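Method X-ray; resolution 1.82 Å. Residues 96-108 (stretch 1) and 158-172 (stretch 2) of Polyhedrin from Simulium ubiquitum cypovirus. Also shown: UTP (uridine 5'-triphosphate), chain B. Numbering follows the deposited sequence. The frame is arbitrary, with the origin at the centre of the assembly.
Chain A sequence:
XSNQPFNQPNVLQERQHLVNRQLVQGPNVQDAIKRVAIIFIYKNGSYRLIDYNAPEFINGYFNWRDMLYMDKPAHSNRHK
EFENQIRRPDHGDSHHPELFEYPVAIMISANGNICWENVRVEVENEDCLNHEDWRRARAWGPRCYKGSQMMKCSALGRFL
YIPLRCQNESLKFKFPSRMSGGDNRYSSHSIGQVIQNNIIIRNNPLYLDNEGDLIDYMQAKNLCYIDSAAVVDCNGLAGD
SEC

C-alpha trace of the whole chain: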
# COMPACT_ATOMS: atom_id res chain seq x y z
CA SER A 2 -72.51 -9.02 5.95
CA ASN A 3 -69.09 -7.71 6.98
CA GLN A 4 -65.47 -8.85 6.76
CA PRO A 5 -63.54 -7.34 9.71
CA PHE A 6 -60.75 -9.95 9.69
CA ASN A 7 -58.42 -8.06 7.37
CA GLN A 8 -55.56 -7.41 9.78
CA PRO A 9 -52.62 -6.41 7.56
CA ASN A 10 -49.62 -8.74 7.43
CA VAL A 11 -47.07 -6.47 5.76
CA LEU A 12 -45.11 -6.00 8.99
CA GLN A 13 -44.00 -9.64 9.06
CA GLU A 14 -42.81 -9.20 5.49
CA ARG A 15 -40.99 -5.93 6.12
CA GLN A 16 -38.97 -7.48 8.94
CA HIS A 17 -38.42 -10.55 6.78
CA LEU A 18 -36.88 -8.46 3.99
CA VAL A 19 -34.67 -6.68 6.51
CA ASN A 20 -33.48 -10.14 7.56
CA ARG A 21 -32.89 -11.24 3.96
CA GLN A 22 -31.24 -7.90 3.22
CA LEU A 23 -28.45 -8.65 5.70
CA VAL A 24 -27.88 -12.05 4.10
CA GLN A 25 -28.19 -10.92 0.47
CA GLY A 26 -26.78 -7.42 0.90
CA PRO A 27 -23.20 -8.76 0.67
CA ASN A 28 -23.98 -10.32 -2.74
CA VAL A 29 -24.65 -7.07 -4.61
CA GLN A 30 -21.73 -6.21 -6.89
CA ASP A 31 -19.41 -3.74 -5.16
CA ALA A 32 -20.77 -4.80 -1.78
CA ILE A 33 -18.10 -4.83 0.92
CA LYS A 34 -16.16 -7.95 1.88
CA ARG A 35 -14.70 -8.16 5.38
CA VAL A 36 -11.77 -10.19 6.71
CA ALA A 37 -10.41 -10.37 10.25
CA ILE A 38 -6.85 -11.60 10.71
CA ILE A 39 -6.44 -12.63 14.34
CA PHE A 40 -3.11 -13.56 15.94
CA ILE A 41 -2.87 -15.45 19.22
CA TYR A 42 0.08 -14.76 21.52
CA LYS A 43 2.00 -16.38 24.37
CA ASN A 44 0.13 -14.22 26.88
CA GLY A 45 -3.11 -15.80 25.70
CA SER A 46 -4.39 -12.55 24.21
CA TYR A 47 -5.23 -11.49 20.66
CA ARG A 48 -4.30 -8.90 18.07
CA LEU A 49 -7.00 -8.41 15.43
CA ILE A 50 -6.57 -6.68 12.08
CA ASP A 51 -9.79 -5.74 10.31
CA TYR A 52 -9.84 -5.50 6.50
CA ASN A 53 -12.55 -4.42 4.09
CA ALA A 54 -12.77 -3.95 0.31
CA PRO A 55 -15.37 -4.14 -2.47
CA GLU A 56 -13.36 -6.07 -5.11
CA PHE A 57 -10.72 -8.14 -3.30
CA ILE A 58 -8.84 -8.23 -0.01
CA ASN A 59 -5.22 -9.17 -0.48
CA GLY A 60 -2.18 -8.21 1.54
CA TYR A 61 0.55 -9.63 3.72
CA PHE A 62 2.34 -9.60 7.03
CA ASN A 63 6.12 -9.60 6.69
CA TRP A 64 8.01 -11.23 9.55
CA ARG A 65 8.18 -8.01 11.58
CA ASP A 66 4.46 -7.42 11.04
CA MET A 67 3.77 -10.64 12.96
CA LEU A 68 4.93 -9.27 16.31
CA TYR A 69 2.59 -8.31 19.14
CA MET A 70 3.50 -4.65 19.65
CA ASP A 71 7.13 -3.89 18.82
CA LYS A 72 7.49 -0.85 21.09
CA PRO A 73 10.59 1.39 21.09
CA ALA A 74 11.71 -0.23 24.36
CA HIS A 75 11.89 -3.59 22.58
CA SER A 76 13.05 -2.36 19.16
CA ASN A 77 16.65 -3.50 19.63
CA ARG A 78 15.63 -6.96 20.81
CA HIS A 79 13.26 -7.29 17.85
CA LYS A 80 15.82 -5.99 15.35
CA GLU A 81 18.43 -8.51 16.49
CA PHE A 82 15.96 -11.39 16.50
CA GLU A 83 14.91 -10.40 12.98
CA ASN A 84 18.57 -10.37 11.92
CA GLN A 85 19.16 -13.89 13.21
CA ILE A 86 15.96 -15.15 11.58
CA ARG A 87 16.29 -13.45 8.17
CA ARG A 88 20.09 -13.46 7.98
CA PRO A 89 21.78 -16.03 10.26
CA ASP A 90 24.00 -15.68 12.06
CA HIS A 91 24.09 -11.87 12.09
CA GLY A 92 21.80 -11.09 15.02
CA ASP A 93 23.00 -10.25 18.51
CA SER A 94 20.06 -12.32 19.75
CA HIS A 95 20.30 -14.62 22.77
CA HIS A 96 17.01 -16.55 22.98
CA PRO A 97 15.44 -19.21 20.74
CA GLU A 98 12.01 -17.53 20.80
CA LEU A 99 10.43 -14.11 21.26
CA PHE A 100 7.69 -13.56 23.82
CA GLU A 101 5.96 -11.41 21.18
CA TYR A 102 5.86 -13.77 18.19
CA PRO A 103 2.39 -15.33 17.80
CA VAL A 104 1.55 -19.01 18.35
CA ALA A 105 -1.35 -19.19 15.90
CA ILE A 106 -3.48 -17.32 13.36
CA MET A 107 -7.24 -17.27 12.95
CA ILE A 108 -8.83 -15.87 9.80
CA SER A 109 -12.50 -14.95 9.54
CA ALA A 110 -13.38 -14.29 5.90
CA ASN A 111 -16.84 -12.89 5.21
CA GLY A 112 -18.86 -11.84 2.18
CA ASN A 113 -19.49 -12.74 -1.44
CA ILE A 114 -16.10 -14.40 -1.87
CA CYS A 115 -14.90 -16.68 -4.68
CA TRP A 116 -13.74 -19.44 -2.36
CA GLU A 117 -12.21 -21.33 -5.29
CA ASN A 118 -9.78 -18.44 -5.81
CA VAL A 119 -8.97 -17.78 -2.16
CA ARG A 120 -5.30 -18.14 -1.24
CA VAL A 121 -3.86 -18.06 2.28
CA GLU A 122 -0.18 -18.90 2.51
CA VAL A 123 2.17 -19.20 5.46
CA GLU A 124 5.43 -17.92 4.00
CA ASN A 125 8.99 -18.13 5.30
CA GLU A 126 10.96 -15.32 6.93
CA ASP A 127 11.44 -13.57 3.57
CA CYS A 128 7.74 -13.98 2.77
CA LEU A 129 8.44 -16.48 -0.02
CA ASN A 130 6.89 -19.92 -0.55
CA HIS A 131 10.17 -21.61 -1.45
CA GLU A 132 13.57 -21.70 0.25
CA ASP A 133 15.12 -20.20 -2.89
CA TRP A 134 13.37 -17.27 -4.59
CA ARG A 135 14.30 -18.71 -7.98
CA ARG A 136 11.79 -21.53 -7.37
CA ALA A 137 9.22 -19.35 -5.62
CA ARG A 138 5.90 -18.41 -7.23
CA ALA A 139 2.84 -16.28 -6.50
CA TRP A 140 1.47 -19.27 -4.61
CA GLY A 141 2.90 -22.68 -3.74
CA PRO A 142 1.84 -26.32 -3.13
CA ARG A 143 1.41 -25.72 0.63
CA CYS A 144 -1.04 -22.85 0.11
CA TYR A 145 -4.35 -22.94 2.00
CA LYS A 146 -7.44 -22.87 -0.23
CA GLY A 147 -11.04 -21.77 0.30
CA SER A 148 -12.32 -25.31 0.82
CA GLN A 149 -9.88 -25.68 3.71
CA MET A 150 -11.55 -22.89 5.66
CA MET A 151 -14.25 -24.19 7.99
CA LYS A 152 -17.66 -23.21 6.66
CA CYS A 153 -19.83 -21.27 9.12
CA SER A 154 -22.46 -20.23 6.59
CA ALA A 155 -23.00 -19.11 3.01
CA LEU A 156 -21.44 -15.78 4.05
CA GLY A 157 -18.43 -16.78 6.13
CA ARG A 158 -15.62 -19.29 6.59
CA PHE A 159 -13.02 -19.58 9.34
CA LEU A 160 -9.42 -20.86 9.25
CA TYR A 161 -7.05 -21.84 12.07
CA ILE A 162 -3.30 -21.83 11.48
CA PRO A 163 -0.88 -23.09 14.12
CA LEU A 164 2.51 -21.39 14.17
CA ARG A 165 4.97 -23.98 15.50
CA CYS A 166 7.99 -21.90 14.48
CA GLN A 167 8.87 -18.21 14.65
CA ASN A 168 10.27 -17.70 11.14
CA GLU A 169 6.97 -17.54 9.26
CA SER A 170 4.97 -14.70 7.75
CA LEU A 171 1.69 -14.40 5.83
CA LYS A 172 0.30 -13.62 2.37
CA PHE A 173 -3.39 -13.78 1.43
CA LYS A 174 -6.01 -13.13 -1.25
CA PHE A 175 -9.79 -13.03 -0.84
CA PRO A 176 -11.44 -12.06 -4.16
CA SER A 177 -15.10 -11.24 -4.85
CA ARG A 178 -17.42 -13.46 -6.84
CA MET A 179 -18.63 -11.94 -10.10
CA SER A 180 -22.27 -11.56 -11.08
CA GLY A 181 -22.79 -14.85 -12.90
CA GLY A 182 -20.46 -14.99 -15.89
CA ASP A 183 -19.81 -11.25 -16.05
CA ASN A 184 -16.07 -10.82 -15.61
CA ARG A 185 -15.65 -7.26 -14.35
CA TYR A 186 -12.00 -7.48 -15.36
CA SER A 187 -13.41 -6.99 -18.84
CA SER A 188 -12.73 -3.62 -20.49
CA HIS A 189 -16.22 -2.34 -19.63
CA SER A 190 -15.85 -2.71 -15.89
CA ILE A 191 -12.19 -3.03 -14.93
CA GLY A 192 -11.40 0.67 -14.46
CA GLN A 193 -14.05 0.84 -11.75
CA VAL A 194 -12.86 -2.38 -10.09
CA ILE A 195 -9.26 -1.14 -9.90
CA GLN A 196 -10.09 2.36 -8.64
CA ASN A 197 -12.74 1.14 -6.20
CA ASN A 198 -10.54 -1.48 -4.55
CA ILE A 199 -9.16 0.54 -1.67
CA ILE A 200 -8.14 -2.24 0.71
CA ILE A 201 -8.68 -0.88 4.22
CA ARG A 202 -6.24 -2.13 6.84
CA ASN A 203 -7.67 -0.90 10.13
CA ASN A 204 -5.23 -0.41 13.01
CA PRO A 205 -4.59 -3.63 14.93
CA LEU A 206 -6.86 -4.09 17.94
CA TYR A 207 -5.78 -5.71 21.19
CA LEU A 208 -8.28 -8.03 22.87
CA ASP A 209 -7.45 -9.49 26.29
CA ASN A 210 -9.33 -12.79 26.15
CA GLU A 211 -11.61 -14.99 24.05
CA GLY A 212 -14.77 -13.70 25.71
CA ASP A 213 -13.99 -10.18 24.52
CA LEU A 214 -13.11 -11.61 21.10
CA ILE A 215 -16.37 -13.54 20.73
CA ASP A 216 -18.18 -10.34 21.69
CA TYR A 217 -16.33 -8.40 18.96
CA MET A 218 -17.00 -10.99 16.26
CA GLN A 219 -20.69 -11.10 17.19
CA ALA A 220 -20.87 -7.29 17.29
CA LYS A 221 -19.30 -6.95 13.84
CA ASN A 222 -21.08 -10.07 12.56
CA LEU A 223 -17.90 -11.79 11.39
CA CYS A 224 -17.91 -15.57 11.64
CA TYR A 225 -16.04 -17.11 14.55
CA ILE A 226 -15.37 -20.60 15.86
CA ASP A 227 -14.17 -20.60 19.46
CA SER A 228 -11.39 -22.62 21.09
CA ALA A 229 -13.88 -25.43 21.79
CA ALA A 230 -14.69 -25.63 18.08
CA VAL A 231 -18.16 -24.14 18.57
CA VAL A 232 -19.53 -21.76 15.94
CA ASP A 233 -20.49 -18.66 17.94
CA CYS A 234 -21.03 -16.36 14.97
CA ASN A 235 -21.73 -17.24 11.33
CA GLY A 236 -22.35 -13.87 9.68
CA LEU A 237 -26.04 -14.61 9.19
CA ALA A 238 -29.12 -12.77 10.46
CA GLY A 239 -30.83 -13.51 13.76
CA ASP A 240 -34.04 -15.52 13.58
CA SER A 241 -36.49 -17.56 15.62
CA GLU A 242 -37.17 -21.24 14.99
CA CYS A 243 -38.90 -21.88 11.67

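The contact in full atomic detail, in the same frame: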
# COMPACT_ATOMS: atom_id res chain seq x y z
N HIS A 96 18.06 -15.61 22.60
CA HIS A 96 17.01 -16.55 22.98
C HIS A 96 16.39 -17.21 21.76
O HIS A 96 16.21 -16.56 20.73
CB HIS A 96 15.92 -15.84 23.79
CG HIS A 96 16.43 -15.15 25.03
ND1 HIS A 96 16.89 -15.85 26.12
CD2 HIS A 96 16.53 -13.84 25.34
CE1 HIS A 96 17.27 -14.99 27.05
NE2 HIS A 96 17.07 -13.76 26.60
N PRO A 97 16.04 -18.50 21.88
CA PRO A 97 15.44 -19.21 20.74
C PRO A 97 14.13 -18.60 20.27
O PRO A 97 13.87 -18.60 19.06
CB PRO A 97 15.22 -20.62 21.29
CG PRO A 97 16.25 -20.77 22.35
CD PRO A 97 16.34 -19.41 22.99
N GLU A 98 13.31 -18.08 21.18
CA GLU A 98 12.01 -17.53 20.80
C GLU A 98 11.73 -16.16 21.43
O GLU A 98 12.25 -15.82 22.49
CB GLU A 98 10.90 -18.51 21.19
CG GLU A 98 10.96 -19.84 20.46
CD GLU A 98 9.82 -20.76 20.82
OE1 GLU A 98 8.79 -20.27 21.35
OE2 GLU A 98 9.94 -21.98 20.58
N LEU A 99 10.89 -15.39 20.74
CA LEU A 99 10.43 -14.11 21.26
C LEU A 99 9.11 -14.30 21.99
O LEU A 99 8.24 -15.04 21.54
CB LEU A 99 10.21 -13.11 20.12
CG LEU A 99 11.42 -12.49 19.42
CD1 LEU A 99 10.93 -11.50 18.36
CD2 LEU A 99 12.34 -11.79 20.40
N PHE A 100 8.97 -13.63 23.13
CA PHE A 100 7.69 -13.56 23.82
C PHE A 100 6.59 -13.04 22.88
O PHE A 100 5.44 -13.46 22.98
CB PHE A 100 7.79 -12.64 25.04
CG PHE A 100 8.53 -13.23 26.20
CD1 PHE A 100 8.62 -14.60 26.37
CD2 PHE A 100 9.14 -12.41 27.13
CE1 PHE A 100 9.31 -15.14 27.45
CE2 PHE A 100 9.83 -12.94 28.21
CZ PHE A 100 9.91 -14.31 28.37
N GLU A 101 6.96 -12.14 21.97
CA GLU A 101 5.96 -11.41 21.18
C GLU A 101 5.67 -11.98 19.79
O GLU A 101 4.94 -11.35 19.01
CB GLU A 101 6.38 -9.95 21.02
CG GLU A 101 6.23 -9.13 22.29
CD GLU A 101 6.11 -7.64 22.00
OE1 GLU A 101 5.94 -7.28 20.81
OE2 GLU A 101 6.20 -6.84 22.95
N TYR A 102 6.22 -13.14 19.46
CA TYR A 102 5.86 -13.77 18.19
C TYR A 102 4.67 -14.70 18.43
O TYR A 102 4.66 -15.46 19.39
CB TYR A 102 7.04 -14.54 17.59
CG TYR A 102 6.74 -15.07 16.21
CD1 TYR A 102 6.03 -16.25 16.04
CD2 TYR A 102 7.16 -14.39 15.08
CE1 TYR A 102 5.74 -16.74 14.79
CE2 TYR A 102 6.88 -14.88 13.81
CZ TYR A 102 6.17 -16.05 13.68
OH TYR A 102 5.89 -16.55 12.43
N PRO A 103 3.65 -14.62 17.56
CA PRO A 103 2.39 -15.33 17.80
C PRO A 103 2.53 -16.85 17.75
O PRO A 103 3.49 -17.37 17.20
CB PRO A 103 1.49 -14.83 16.67
CG PRO A 103 2.42 -14.47 15.58
CD PRO A 103 3.64 -13.92 16.26
N VAL A 104 1.55 -17.55 18.33
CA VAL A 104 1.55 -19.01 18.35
C VAL A 104 0.54 -19.58 17.37
O VAL A 104 0.54 -20.79 17.10
CB VAL A 104 1.22 -19.55 19.76
CG1 VAL A 104 2.38 -19.30 20.71
CG2 VAL A 104 -0.06 -18.93 20.30
N ALA A 105 -0.33 -18.73 16.83
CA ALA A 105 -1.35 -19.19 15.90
C ALA A 105 -2.04 -18.02 15.21
O ALA A 105 -1.97 -16.89 15.68
CB ALA A 105 -2.38 -20.04 16.64
N ILE A 106 -2.70 -18.32 14.09
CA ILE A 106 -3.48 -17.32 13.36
C ILE A 106 -4.90 -17.84 13.16
O ILE A 106 -5.10 -19.02 12.88
CB ILE A 106 -2.90 -17.04 11.96
CG1 ILE A 106 -1.37 -16.98 12.00
CG2 ILE A 106 -3.48 -15.74 11.41
CD1 ILE A 106 -0.75 -16.93 10.62
N MET A 107 -5.87 -16.95 13.31
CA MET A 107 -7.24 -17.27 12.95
C MET A 107 -7.71 -16.26 11.92
O MET A 107 -7.50 -15.05 12.07
CB MET A 107 -8.16 -17.23 14.18
CG MET A 107 -7.77 -18.22 15.26
SD MET A 107 -8.96 -18.24 16.62
CE MET A 107 -8.76 -16.58 17.27
N ILE A 108 -8.34 -16.75 10.86
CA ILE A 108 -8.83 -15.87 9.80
C ILE A 108 -10.32 -16.05 9.57
O ILE A 108 -10.78 -17.13 9.20
CB ILE A 108 -8.08 -16.10 8.48
CG1 ILE A 108 -6.57 -15.92 8.69
CG2 ILE A 108 -8.58 -15.13 7.42
CD1 ILE A 108 -5.76 -16.10 7.43
N ARG A 158 -16.43 -18.11 6.28
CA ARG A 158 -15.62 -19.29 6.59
C ARG A 158 -14.48 -18.88 7.51
O ARG A 158 -14.10 -17.71 7.55
CB ARG A 158 -15.09 -19.93 5.31
CG ARG A 158 -16.18 -20.27 4.31
CD ARG A 158 -15.71 -21.24 3.24
NE ARG A 158 -16.77 -21.55 2.29
CZ ARG A 158 -16.62 -22.30 1.21
NH1 ARG A 158 -15.44 -22.83 0.92
NH2 ARG A 158 -17.65 -22.52 0.41
N PHE A 159 -13.94 -19.85 8.24
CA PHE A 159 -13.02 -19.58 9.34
C PHE A 159 -11.84 -20.55 9.28
O PHE A 159 -12.04 -21.76 9.15
CB PHE A 159 -13.78 -19.73 10.66
CG PHE A 159 -13.04 -19.22 11.87
CD1 PHE A 159 -13.02 -17.87 12.16
CD2 PHE A 159 -12.40 -20.10 12.72
CE1 PHE A 159 -12.35 -17.40 13.28
CE2 PHE A 159 -11.73 -19.64 13.84
CZ PHE A 159 -11.70 -18.29 14.12
N LEU A 160 -10.62 -20.03 9.37
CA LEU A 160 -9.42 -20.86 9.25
C LEU A 160 -8.51 -20.71 10.47
O LEU A 160 -8.25 -19.60 10.93
CB LEU A 160 -8.65 -20.49 7.99
CG LEU A 160 -7.37 -21.29 7.71
CD1 LEU A 160 -7.71 -22.72 7.31
CD2 LEU A 160 -6.55 -20.62 6.63
N TYR A 161 -8.03 -21.84 10.98
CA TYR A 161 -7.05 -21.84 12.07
C TYR A 161 -5.69 -22.27 11.55
O TYR A 161 -5.56 -23.28 10.84
CB TYR A 161 -7.50 -22.78 13.19
CG TYR A 161 -6.52 -22.86 14.34
CD1 TYR A 161 -5.49 -23.79 14.34
CD2 TYR A 161 -6.61 -22.00 15.42
CE1 TYR A 161 -4.59 -23.87 15.38
CE2 TYR A 161 -5.72 -22.07 16.47
CZ TYR A 161 -4.71 -23.00 16.45
OH TYR A 161 -3.81 -23.07 17.49
N ILE A 162 -4.66 -21.51 11.90
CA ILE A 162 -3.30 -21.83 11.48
C ILE A 162 -2.37 -21.86 12.69
O ILE A 162 -2.12 -20.83 13.31
CB ILE A 162 -2.75 -20.78 10.49
CG1 ILE A 162 -3.67 -20.67 9.27
CG2 ILE A 162 -1.34 -21.15 10.06
CD1 ILE A 162 -3.21 -19.64 8.26
N PRO A 163 -1.86 -23.05 13.04
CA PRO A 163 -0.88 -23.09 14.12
C PRO A 163 0.48 -22.60 13.64
O PRO A 163 0.90 -22.93 12.54
CB PRO A 163 -0.81 -24.57 14.47
CG PRO A 163 -1.15 -25.27 13.20
CD PRO A 163 -2.14 -24.39 12.49
N LEU A 164 1.14 -21.79 14.46
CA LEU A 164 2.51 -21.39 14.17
C LEU A 164 3.44 -22.11 15.15
O LEU A 164 3.52 -21.75 16.32
CB LEU A 164 2.67 -19.87 14.28
CG LEU A 164 1.77 -19.04 13.36
CD1 LEU A 164 1.94 -17.54 13.61
CD2 LEU A 164 2.05 -19.36 11.89
N ARG A 165 4.13 -23.13 14.66
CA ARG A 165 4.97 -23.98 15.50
C ARG A 165 6.41 -23.49 15.46
O ARG A 165 7.28 -24.02 16.15
CB ARG A 165 4.93 -25.43 15.01
CG ARG A 165 3.55 -26.06 15.05
CD ARG A 165 3.15 -26.55 13.67
NE ARG A 165 1.97 -27.40 13.68
CZ ARG A 165 1.29 -27.75 12.59
NH1 ARG A 165 1.68 -27.31 11.40
NH2 ARG A 165 0.22 -28.53 12.70
N CYS A 166 6.66 -22.48 14.64
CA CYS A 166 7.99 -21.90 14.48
C CYS A 166 7.84 -20.40 14.64
O CYS A 166 6.72 -19.91 14.81
CB CYS A 166 8.54 -22.26 13.11
SG CYS A 166 8.53 -24.04 12.75
N GLN A 167 8.94 -19.67 14.58
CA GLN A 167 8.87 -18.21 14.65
C GLN A 167 9.61 -17.56 13.48
O GLN A 167 10.14 -16.46 13.61
CB GLN A 167 9.42 -17.69 15.98
CG GLN A 167 8.68 -18.20 17.20
CD GLN A 167 8.95 -17.36 18.43
OE1 GLN A 167 10.00 -16.73 18.55
NE2 GLN A 167 7.99 -17.34 19.36
N ASN A 168 9.62 -18.24 12.34
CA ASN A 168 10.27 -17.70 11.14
C ASN A 168 9.26 -17.39 10.03
O ASN A 168 9.64 -16.96 8.95
CB ASN A 168 11.29 -18.70 10.60
CG ASN A 168 10.64 -19.91 9.96
OD1 ASN A 168 9.75 -20.53 10.55
ND2 ASN A 168 11.07 -20.25 8.75
N GLU A 169 7.99 -17.62 10.31
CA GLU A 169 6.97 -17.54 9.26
C GLU A 169 6.25 -16.20 9.19
O GLU A 169 6.17 -15.46 10.17
CB GLU A 169 5.96 -18.67 9.44
CG GLU A 169 6.58 -20.05 9.26
CD GLU A 169 5.62 -21.17 9.58
OE1 GLU A 169 5.02 -21.16 10.68
OE2 GLU A 169 5.45 -22.07 8.72
N SER A 170 5.73 -15.91 8.00
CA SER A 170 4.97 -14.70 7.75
C SER A 170 3.70 -15.10 6.99
O SER A 170 3.35 -16.27 6.96
CB SER A 170 5.80 -13.69 6.96
OG SER A 170 6.26 -14.25 5.73
N LEU A 171 3.01 -14.13 6.39
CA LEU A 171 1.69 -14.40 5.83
C LEU A 171 1.39 -13.60 4.57
O LEU A 171 1.69 -12.41 4.49
CB LEU A 171 0.62 -14.11 6.89
CG LEU A 171 -0.81 -14.54 6.58
CD1 LEU A 171 -0.95 -16.06 6.66
CD2 LEU A 171 -1.79 -13.86 7.52
N LYS A 172 0.78 -14.27 3.59
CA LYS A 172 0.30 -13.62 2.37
C LYS A 172 -1.08 -14.18 2.05
O LYS A 172 -1.30 -15.39 2.18
CB LYS A 172 1.27 -13.86 1.21
CG LYS A 172 1.06 -12.92 0.02
CD LYS A 172 2.17 -13.05 -1.02
CE LYS A 172 2.05 -14.33 -1.84
NZ LYS A 172 3.08 -14.43 -2.91
PA UTP B . 15.48 -9.22 30.53
O1A UTP B . 16.03 -10.62 30.50
O2A UTP B . 14.39 -8.85 31.51
O3A UTP B . 16.71 -8.19 30.73
O5' UTP B . 14.95 -8.86 29.06
PB UTP B . 18.17 -8.47 30.11
O1B UTP B . 18.86 -7.14 29.98
O2B UTP B . 18.80 -9.59 30.90
O3B UTP B . 17.87 -9.01 28.62
PG UTP B . 18.79 -10.15 27.94
O1G UTP B . 19.96 -10.28 28.89
O2G UTP B . 19.14 -9.59 26.59
O3G UTP B . 17.87 -11.34 27.90
C5' UTP B . 13.56 -8.68 28.81
C4' UTP B . 12.95 -10.01 28.37
O4' UTP B . 11.85 -9.82 27.48
C1' UTP B . 11.74 -10.98 26.65
C2' UTP B . 13.16 -11.48 26.46
O2' UTP B . 13.24 -12.91 26.50
C3' UTP B . 13.95 -10.88 27.61
O3' UTP B . 14.45 -11.90 28.46
N1 UTP B . 11.05 -10.67 25.40
C6 UTP B . 10.31 -9.56 25.30
C2 UTP B . 11.15 -11.54 24.30
O2 UTP B . 11.83 -12.58 24.38
N3 UTP B . 10.51 -11.27 23.16
C4 UTP B . 9.76 -10.16 23.04
O4 UTP B . 9.17 -9.92 21.97
C5 UTP B . 9.65 -9.28 24.11
O HOH W 1 8.45 -21.85 18.04
O HOH W 2 5.56 -18.48 19.10
O HOH W 3 5.21 -19.91 17.75

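An antiparallel strand pair satisfies its backbone polar groups in alternation, and where the ladder ends other groups must take over; this polyhedrin contact illustrates both. Strand 105-108 runs against strand 158-163. I106 and I162 form a hydrogen-bonded pair, I106 N to I162 O and I162 N to I106 O both 2.7 Å; I108 and L160 repeat it, I108 N to L160 O and L160 N to I108 O both 2.9 Å. Beyond the last bridge, L164 N still donates to V104 O (2.9 Å).

The sheet's two faces differ. On one, I106, I108, I162 and L160 pack together, and L164 extends this apolar layer, its CD1 3.7 Å from I106 CG1. On the other, A105 and M107 meet Y161.

Past the strands, side chains replace the ladder. The Q167 amide mimics a backbone partner for L99: OE1 accepts from L99 N (2.7 Å), while NE2 donates to L99 O (3.2 Å). Q167 NE2 also donates to the O of water 2 (2.7 Å), which in turn donates to P103 O (3.0 Å from the water O), so the NE2 group has an acceptor for each of its two protons, and OE1 has a donor. Y102 packs its ring face over Q167 CA, and its OH donates to E169 O at 2.5 Å, giving the hydroxyl of this buried tyrosine a backbone acceptor.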